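Local coordinates for protein copper-containing nitrite reductase (Bradyrhizobium sp. ORS 375, PDB 6THE) that probably reduces nitrite to nitric oxide in denitrification, using paired copper sites of a trimeric cupredoxin core, at residues A226-D240 with G252-A266. Numbering follows the deposited sequence.
Sequences ASSFHVIGEIFDKVD and GIQTVTVPPGGAAIA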
ATOM      1  N   ALA A 226      -1.932   6.889   1.546  1.00 18.55           N
ATOM      2  CA  ALA A 226      -2.527   6.016   0.548  1.00 18.57           C
ATOM      3  C   ALA A 226      -3.977   5.726   0.926  1.00 18.62           C
ATOM      4  O   ALA A 226      -4.376   5.927   2.073  1.00 18.70           O
ATOM      5  CB  ALA A 226      -1.719   4.746   0.433  1.00 18.55           C
ATOM      6  N   SER A 227      -4.753   5.249  -0.054  1.00 18.61           N
ATOM      7  CA  SER A 227      -6.156   4.933   0.152  1.00 18.62           C
ATOM      8  C   SER A 227      -6.408   3.455  -0.128  1.00 18.62           C
ATOM      9  O   SER A 227      -5.772   2.863  -0.999  1.00 18.69           O
ATOM     10  CB  SER A 227      -7.038   5.806  -0.702  1.00 18.68           C
ATOM     11  OG  SER A 227      -8.412   5.549  -0.443  1.00 18.68           O
ATOM     12  N   SER A 228      -7.344   2.878   0.633  1.00 18.58           N
ATOM     13  CA  SER A 228      -7.827   1.527   0.409  1.00 18.56           C
ATOM     14  C   SER A 228      -9.284   1.601  -0.045  1.00 18.57           C
ATOM     15  O   SER A 228     -10.200   1.463   0.764  1.00 18.58           O
ATOM     16  CB  SER A 228      -7.665   0.688   1.651  1.00 18.55           C
ATOM     17  OG  SER A 228      -6.320   0.715   2.104  1.00 18.54           O
ATOM     18  N   PHE A 229      -9.471   1.833  -1.350  1.00 18.59           N
ATOM     19  CA  PHE A 229     -10.765   2.197  -1.904  1.00 18.63           C
ATOM     20  C   PHE A 229     -11.725   1.010  -1.855  1.00 18.65           C
ATOM     21  O   PHE A 229     -11.397  -0.086  -2.309  1.00 18.64           O
ATOM     22  CB  PHE A 229     -10.618   2.775  -3.315  1.00 18.65           C
ATOM     23  CG  PHE A 229     -11.885   3.361  -3.886  1.00 18.67           C
ATOM     24  CD1 PHE A 229     -12.525   4.420  -3.259  1.00 18.66           C
ATOM     25  CD2 PHE A 229     -12.438   2.857  -5.055  1.00 18.69           C
ATOM     26  CE1 PHE A 229     -13.691   4.959  -3.783  1.00 18.66           C
ATOM     27  CE2 PHE A 229     -13.603   3.397  -5.580  1.00 18.69           C
ATOM     28  CZ  PHE A 229     -14.228   4.447  -4.944  1.00 18.67           C
ATOM     29  N   HIS A 230     -12.914   1.266  -1.298  1.00 18.66           N
ATOM     30  CA  HIS A 230     -13.947   0.260  -1.112  1.00 18.66           C
ATOM     31  C   HIS A 230     -15.318   0.930  -1.140  1.00 18.67           C
ATOM     32  O   HIS A 230     -15.557   1.895  -0.415  1.00 18.64           O
ATOM     33  CB  HIS A 230     -13.702  -0.509   0.196  1.00 18.64           C
ATOM     34  CG  HIS A 230     -14.806  -1.439   0.577  1.00 18.62           C
ATOM     35  ND1 HIS A 230     -14.909  -2.716   0.063  1.00 18.62           N
ATOM     36  CD2 HIS A 230     -15.848  -1.287   1.425  1.00 18.59           C
ATOM     37  CE1 HIS A 230     -15.970  -3.309   0.571  1.00 18.62           C
ATOM     38  NE2 HIS A 230     -16.563  -2.454   1.411  1.00 18.58           N
ATOM     39  N   VAL A 231     -16.204   0.411  -1.999  1.00 18.68           N
ATOM     40  CA  VAL A 231     -17.608   0.784  -1.985  1.00 18.70           C
ATOM     41  C   VAL A 231     -18.348  -0.248  -1.140  1.00 18.77           C
ATOM     42  O   VAL A 231     -18.377  -1.429  -1.485  1.00 18.79           O
ATOM     43  CB  VAL A 231     -18.191   0.891  -3.411  1.00 18.66           C
ATOM     44  CG1 VAL A 231     -19.681   1.195  -3.397  1.00 18.62           C
ATOM     45  CG2 VAL A 231     -17.448   1.918  -4.254  1.00 18.63           C
ATOM     46  N   ILE A 232     -18.923   0.212  -0.022  1.00 18.80           N
ATOM     47  CA  ILE A 232     -19.587  -0.667   0.929  1.00 18.83           C
ATOM     48  C   ILE A 232     -20.870  -1.197   0.297  1.00 18.89           C
ATOM     49  O   ILE A 232     -21.773  -0.429  -0.031  1.00 18.86           O
ATOM     50  CB  ILE A 232     -19.847   0.035   2.278  1.00 18.81           C
ATOM     51  CG1 ILE A 232     -18.561   0.605   2.886  1.00 18.81           C
ATOM     52  CG2 ILE A 232     -20.553  -0.906   3.243  1.00 18.81           C
ATOM     53  CD1 ILE A 232     -18.744   1.264   4.237  1.00 18.82           C
ATOM     54  N   GLY A 233     -20.921  -2.523   0.131  1.00 19.01           N
ATOM     55  CA  GLY A 233     -22.076  -3.204  -0.425  1.00 19.18           C
ATOM     56  C   GLY A 233     -21.858  -3.635  -1.873  1.00 19.33           C
ATOM     57  O   GLY A 233     -22.761  -4.193  -2.495  1.00 19.38           O
ATOM     58  N   GLU A 234     -20.653  -3.380  -2.394  1.00 19.50           N
ATOM     59  CA  GLU A 234     -20.339  -3.674  -3.783  1.00 19.64           C
ATOM     60  C   GLU A 234     -18.981  -4.363  -3.890  1.00 19.66           C
ATOM     61  O   GLU A 234     -18.108  -4.173  -3.046  1.00 19.67           O
ATOM     62  CB  GLU A 234     -20.372  -2.397  -4.625  1.00 19.76           C
ATOM     63  CG  GLU A 234     -21.768  -1.999  -5.079  1.00 19.92           C
ATOM     64  CD  GLU A 234     -22.447  -2.945  -6.059  1.00 20.09           C
ATOM     65  OE1 GLU A 234     -21.732  -3.629  -6.822  1.00 20.14           O
ATOM     66  OE2 GLU A 234     -23.693  -2.994  -6.057  1.00 20.24           O
ATOM     67  N   ILE A 235     -18.836  -5.174  -4.946  1.00 19.71           N
ATOM     68  CA  ILE A 235     -17.566  -5.758  -5.344  1.00 19.81           C
ATOM     69  C   ILE A 235     -17.220  -5.210  -6.727  1.00 19.92           C
ATOM     70  O   ILE A 235     -18.075  -5.172  -7.611  1.00 19.97           O
ATOM     71  CB  ILE A 235     -17.635  -7.300  -5.348  1.00 19.77           C
ATOM     72  CG1 ILE A 235     -18.232  -7.856  -4.050  1.00 19.76           C
ATOM     73  CG2 ILE A 235     -16.269  -7.905  -5.643  1.00 19.75           C
ATOM     74  CD1 ILE A 235     -18.646  -9.308  -4.126  1.00 19.76           C
ATOM     75  N   PHE A 236     -15.963  -4.785  -6.894  1.00 20.04           N
ATOM     76  CA  PHE A 236     -15.494  -4.253  -8.164  1.00 20.18           C
ATOM     77  C   PHE A 236     -15.339  -5.392  -9.167  1.00 20.35           C
ATOM     78  O   PHE A 236     -14.614  -6.351  -8.914  1.00 20.39           O
ATOM     79  CB  PHE A 236     -14.176  -3.493  -7.984  1.00 20.13           C
ATOM     80  CG  PHE A 236     -14.199  -2.375  -6.973  1.00 20.11           C
ATOM     81  CD1 PHE A 236     -15.108  -1.330  -7.079  1.00 20.10           C
ATOM     82  CD2 PHE A 236     -13.294  -2.354  -5.920  1.00 20.05           C
ATOM     83  CE1 PHE A 236     -15.120  -0.300  -6.150  1.00 20.08           C
ATOM     84  CE2 PHE A 236     -13.307  -1.324  -4.992  1.00 20.05           C
ATOM     85  CZ  PHE A 236     -14.219  -0.298  -5.108  1.00 20.07           C
ATOM     86  N   ASP A 237     -16.038  -5.267 -10.302  1.00 20.56           N
ATOM     87  CA  ASP A 237     -15.987  -6.248 -11.374  1.00 20.79           C
ATOM     88  C   ASP A 237     -14.624  -6.184 -12.058  1.00 20.91           C
ATOM     89  O   ASP A 237     -14.013  -7.218 -12.322  1.00 20.95           O
ATOM     90  CB  ASP A 237     -17.128  -6.049 -12.376  1.00 20.92           C
ATOM     91  CG  ASP A 237     -18.518  -6.228 -11.787  1.00 21.04           C
ATOM     92  OD1 ASP A 237     -18.641  -6.928 -10.760  1.00 21.13           O
ATOM     93  OD2 ASP A 237     -19.471  -5.667 -12.364  0.50 21.07           O
ATOM     94  N   LYS A 238     -14.165  -4.957 -12.339  1.00 21.02           N
ATOM     95  CA  LYS A 238     -12.888  -4.723 -12.995  1.00 21.16           C
ATOM     96  C   LYS A 238     -12.189  -3.532 -12.345  1.00 21.23           C
ATOM     97  O   LYS A 238     -12.814  -2.502 -12.093  1.00 21.25           O
ATOM     98  CB  LYS A 238     -13.083  -4.505 -14.499  1.00 21.16           C
ATOM     99  CG  LYS A 238     -13.350  -5.767 -15.309  1.00 21.17           C
ATOM    100  CD  LYS A 238     -13.942  -5.501 -16.675  1.00 21.19           C
ATOM    101  CE  LYS A 238     -14.416  -6.764 -17.365  1.00 21.15           C
ATOM    102  NZ  LYS A 238     -15.129  -6.465 -18.629  1.00 21.15           N
ATOM    103  N   VAL A 239     -10.889  -3.695 -12.075  1.00 21.34           N
ATOM    104  CA  VAL A 239     -10.066  -2.650 -11.487  1.00 21.46           C
ATOM    105  C   VAL A 239      -8.793  -2.499 -12.316  1.00 21.58           C
ATOM    106  O   VAL A 239      -8.052  -3.463 -12.504  1.00 21.58           O
ATOM    107  CB  VAL A 239      -9.743  -2.933 -10.004  1.00 21.44           C
ATOM    108  CG1 VAL A 239      -8.675  -1.995  -9.461  1.00 21.41           C
ATOM    109  CG2 VAL A 239     -10.983  -2.884  -9.126  1.00 21.40           C
ATOM    110  N   ASP A 240      -8.561  -1.275 -12.806  1.00 21.67           N
ATOM    111  CA  ASP A 240      -7.305  -0.917 -13.446  1.00 21.69           C
ATOM    112  C   ASP A 240      -6.341  -0.427 -12.368  1.00 21.70           C
ATOM    113  O   ASP A 240      -6.462   0.698 -11.885  1.00 21.75           O
ATOM    114  CB  ASP A 240      -7.521   0.093 -14.576  1.00 21.74           C
ATOM    115  CG  ASP A 240      -8.362  -0.449 -15.720  1.00 21.81           C
ATOM    116  OD1 ASP A 240      -7.944  -1.453 -16.333  1.00 21.78           O
ATOM    117  OD2 ASP A 240      -9.430   0.134 -15.989  1.00 21.90           O
ATOM    118  N   GLY A 252     -12.861  -8.940  -9.710  1.00 19.44           N
ATOM    119  CA  GLY A 252     -13.494  -9.368  -8.473  1.00 19.40           C
ATOM    120  C   GLY A 252     -12.688  -8.976  -7.237  1.00 19.37           C
ATOM    121  O   GLY A 252     -12.233  -9.843  -6.492  1.00 19.41           O
ATOM    122  N   ILE A 253     -12.530  -7.663  -7.030  1.00 19.32           N
ATOM    123  CA  ILE A 253     -11.731  -7.134  -5.934  1.00 19.26           C
ATOM    124  C   ILE A 253     -12.637  -6.367  -4.971  1.00 19.18           C
ATOM    125  O   ILE A 253     -13.528  -5.633  -5.395  1.00 19.19           O
ATOM    126  CB  ILE A 253     -10.550  -6.294  -6.472  1.00 19.30           C
ATOM    127  CG1 ILE A 253      -9.295  -7.148  -6.677  1.00 19.32           C
ATOM    128  CG2 ILE A 253     -10.253  -5.095  -5.580  1.00 19.32           C
ATOM    129  CD1 ILE A 253      -9.328  -8.036  -7.902  1.00 19.30           C
ATOM    130  N   GLN A 254     -12.391  -6.564  -3.669  1.00 19.07           N
ATOM    131  CA  GLN A 254     -13.156  -5.933  -2.605  1.00 18.96           C
ATOM    132  C   GLN A 254     -12.578  -4.551  -2.301  1.00 18.96           C
ATOM    133  O   GLN A 254     -13.305  -3.559  -2.311  1.00 18.98           O
ATOM    134  CB  GLN A 254     -13.196  -6.832  -1.364  1.00 18.86           C
ATOM    135  CG  GLN A 254     -11.822  -7.257  -0.860  1.00 18.77           C
ATOM    136  CD  GLN A 254     -11.864  -8.194   0.323  1.00 18.71           C
ATOM    137  OE1 GLN A 254     -12.686  -8.057   1.227  1.00 18.67           O
ATOM    138  NE2 GLN A 254     -10.955  -9.154   0.334  1.00 18.68           N
ATOM    139  N   THR A 255     -11.266  -4.505  -2.041  1.00 18.96           N
ATOM    140  CA  THR A 255     -10.574  -3.293  -1.633  1.00 18.95           C
ATOM    141  C   THR A 255      -9.278  -3.169  -2.429  1.00 19.00           C
ATOM    142  O   THR A 255      -8.519  -4.131  -2.536  1.00 19.06           O
ATOM    143  CB  THR A 255     -10.326  -3.293  -0.118  1.00 18.90           C
ATOM    144  OG1 THR A 255     -11.551  -3.592   0.550  1.00 18.84           O
ATOM    145  CG2 THR A 255      -9.782  -1.978   0.396  1.00 18.88           C
ATOM    146  N   VAL A 256      -9.037  -1.973  -2.979  1.00 19.00           N
ATOM    147  CA  VAL A 256      -7.879  -1.722  -3.824  1.00 18.99           C
ATOM    148  C   VAL A 256      -7.010  -0.636  -3.191  1.00 19.01           C
ATOM    149  O   VAL A 256      -7.508   0.413  -2.785  1.00 19.01           O
ATOM    150  CB  VAL A 256      -8.288  -1.383  -5.274  1.00 18.99           C
ATOM    151  CG1 VAL A 256      -9.312  -0.259  -5.352  1.00 18.99           C
ATOM    152  CG2 VAL A 256      -7.087  -1.087  -6.161  1.00 18.98           C
ATOM    153  N   THR A 257      -5.703  -0.917  -3.110  1.00 19.00           N
ATOM    154  CA  THR A 257      -4.721   0.024  -2.599  1.00 18.98           C
ATOM    155  C   THR A 257      -4.397   1.048  -3.683  1.00 18.93           C
ATOM    156  O   THR A 257      -3.880   0.694  -4.742  1.00 18.98           O
ATOM    157  CB  THR A 257      -3.465  -0.702  -2.098  1.00 19.01           C
ATOM    158  OG1 THR A 257      -3.847  -1.550  -1.014  1.00 19.08           O
ATOM    159  CG2 THR A 257      -2.370   0.239  -1.642  1.00 19.01           C
ATOM    160  N   VAL A 258      -4.717   2.315  -3.401  1.00 18.84           N
ATOM    161  CA  VAL A 258      -4.401   3.416  -4.296  1.00 18.79           C
ATOM    162  C   VAL A 258      -3.388   4.322  -3.600  1.00 18.73           C
ATOM    163  O   VAL A 258      -3.698   4.930  -2.578  1.00 18.72           O
ATOM    164  CB  VAL A 258      -5.662   4.189  -4.732  1.00 18.77           C
ATOM    165  CG1 VAL A 258      -5.350   5.209  -5.818  1.00 18.75           C
ATOM    166  CG2 VAL A 258      -6.774   3.256  -5.188  1.00 18.78           C
ATOM    167  N   PRO A 259      -2.146   4.428  -4.130  1.00 18.70           N
ATOM    168  CA  PRO A 259      -1.105   5.248  -3.507  1.00 18.69           C
ATOM    169  C   PRO A 259      -1.343   6.737  -3.743  1.00 18.70           C
ATOM    170  O   PRO A 259      -2.127   7.105  -4.616  1.00 18.73           O
ATOM    171  CB  PRO A 259       0.166   4.797  -4.242  1.00 18.69           C
ATOM    172  CG  PRO A 259      -0.322   4.379  -5.611  1.00 18.68           C
ATOM    173  CD  PRO A 259      -1.685   3.768  -5.363  1.00 18.69           C
ATOM    174  N   PRO A 260      -0.692   7.640  -2.969  1.00 18.72           N
ATOM    175  CA  PRO A 260      -0.724   9.072  -3.272  1.00 18.72           C
ATOM    176  C   PRO A 260      -0.087   9.324  -4.637  1.00 18.77           C
ATOM    177  O   PRO A 260       0.976   8.786  -4.938  1.00 18.73           O
ATOM    178  CB  PRO A 260       0.093   9.717  -2.140  1.00 18.71           C
ATOM    179  CG  PRO A 260       0.931   8.587  -1.577  1.00 18.66           C
ATOM    180  CD  PRO A 260       0.094   7.339  -1.762  1.00 18.68           C
ATOM    181  N   GLY A 261      -0.774  10.119  -5.464  1.00 18.87           N
ATOM    182  CA  GLY A 261      -0.349  10.377  -6.832  1.00 19.01           C
ATOM    183  C   GLY A 261      -0.673   9.211  -7.762  1.00 19.16           C
ATOM    184  O   GLY A 261      -0.231   9.190  -8.910  1.00 19.23           O
ATOM    185  N   GLY A 262      -1.452   8.250  -7.251  1.00 19.26           N
ATOM    186  CA  GLY A 262      -1.873   7.084  -8.009  1.00 19.39           C
ATOM    187  C   GLY A 262      -3.367   7.123  -8.315  1.00 19.55           C
ATOM    188  O   GLY A 262      -4.084   7.989  -7.816  1.00 19.53           O
ATOM    189  N   ALA A 263      -3.822   6.166  -9.133  1.00 19.71           N
ATOM    190  CA  ALA A 263      -5.197   6.134  -9.603  1.00 19.89           C
ATOM    191  C   ALA A 263      -5.755   4.715  -9.531  1.00 20.06           C
ATOM    192  O   ALA A 263      -5.042   3.777  -9.182  1.00 20.10           O
ATOM    193  CB  ALA A 263      -5.265   6.675 -11.009  1.00 19.88           C
ATOM    194  N   ALA A 264      -7.048   4.592  -9.857  1.00 20.29           N
ATOM    195  CA  ALA A 264      -7.731   3.317 -10.009  1.00 20.51           C
ATOM    196  C   ALA A 264      -9.029   3.535 -10.782  1.00 20.70           C
ATOM    197  O   ALA A 264      -9.789   4.455 -10.483  1.00 20.69           O
ATOM    198  CB  ALA A 264      -7.998   2.694  -8.660  1.00 20.42           C
ATOM    199  N   ILE A 265      -9.260   2.684 -11.788  1.00 21.02           N
ATOM    200  CA  ILE A 265     -10.524   2.662 -12.505  1.00 21.35           C
ATOM    201  C   ILE A 265     -11.330   1.469 -11.998  1.00 21.62           C
ATOM    202  O   ILE A 265     -11.047   0.324 -12.348  1.00 21.54           O
ATOM    203  CB  ILE A 265     -10.308   2.636 -14.033  1.00 21.30           C
ATOM    204  CG1 ILE A 265      -9.536   3.868 -14.518  1.00 21.30           C
ATOM    205  CG2 ILE A 265     -11.634   2.482 -14.767  1.00 21.26           C
ATOM    206  CD1 ILE A 265      -8.948   3.727 -15.904  1.00 21.29           C
ATOM    207  N   ALA A 266     -12.324   1.764 -11.153  1.00 22.02           N
ATOM    208  CA  ALA A 266     -13.159   0.747 -10.539  1.00 22.43           C
ATOM    209  C   ALA A 266     -14.506   0.692 -11.255  1.00 22.80           C
ATOM    210  O   ALA A 266     -15.207   1.699 -11.347  1.00 22.81           O
ATOM    211  CB  ALA A 266     -13.319   1.041  -9.067  1.00 22.35           C
TER
HETATM  212  O   HOH W   1      -3.284   0.055   1.579  1.00 14.76           O
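A266 sets its CB over one face of the F236 ring, 4.0 Å from the centroid, a CH-pi contact within one sheet of the second cupredoxin beta-sandwich. From the other sheet, V256 CG1 meets the same ring at CE2, and V256 CG2 packs on V239 CG1 at 3.8 Å. F229, with CG anti to its backbone N (chi1 -172°), turns its ring edge to A266 CB and stacks on F218. S227 and F229 pair antiparallel with V258 and V256 in one sheet, F236 and D240 with I253 and I265 in the other. G252 and I253 together match F236 in a G1 beta bulge, G252 in the left-handed conformation that suits glycine. H230 ND1 donates a hydrogen bond to Q254 O, 3.0 Å away; the oxygen lies near the imidazole plane, but the donor stands well above the Q254 carbonyl plane. The H230 side chain lies about 4 Å from a copper at a subunit interface, consistent with the type 2 site of this family; it stacks on H89, a copper ligand, of the second subunit and meets H281 edge to face. An alanine in place of H230 would remove this donor and is likely to open a gap beside the copper and leave Q254 O without its imidazole mate. Q254 OE1 accepts from V122 N of the second subunit. Where T257 meets the neighbouring subunits, one water links T257 OG1 to S228 OG, 3.2 Å from the latter.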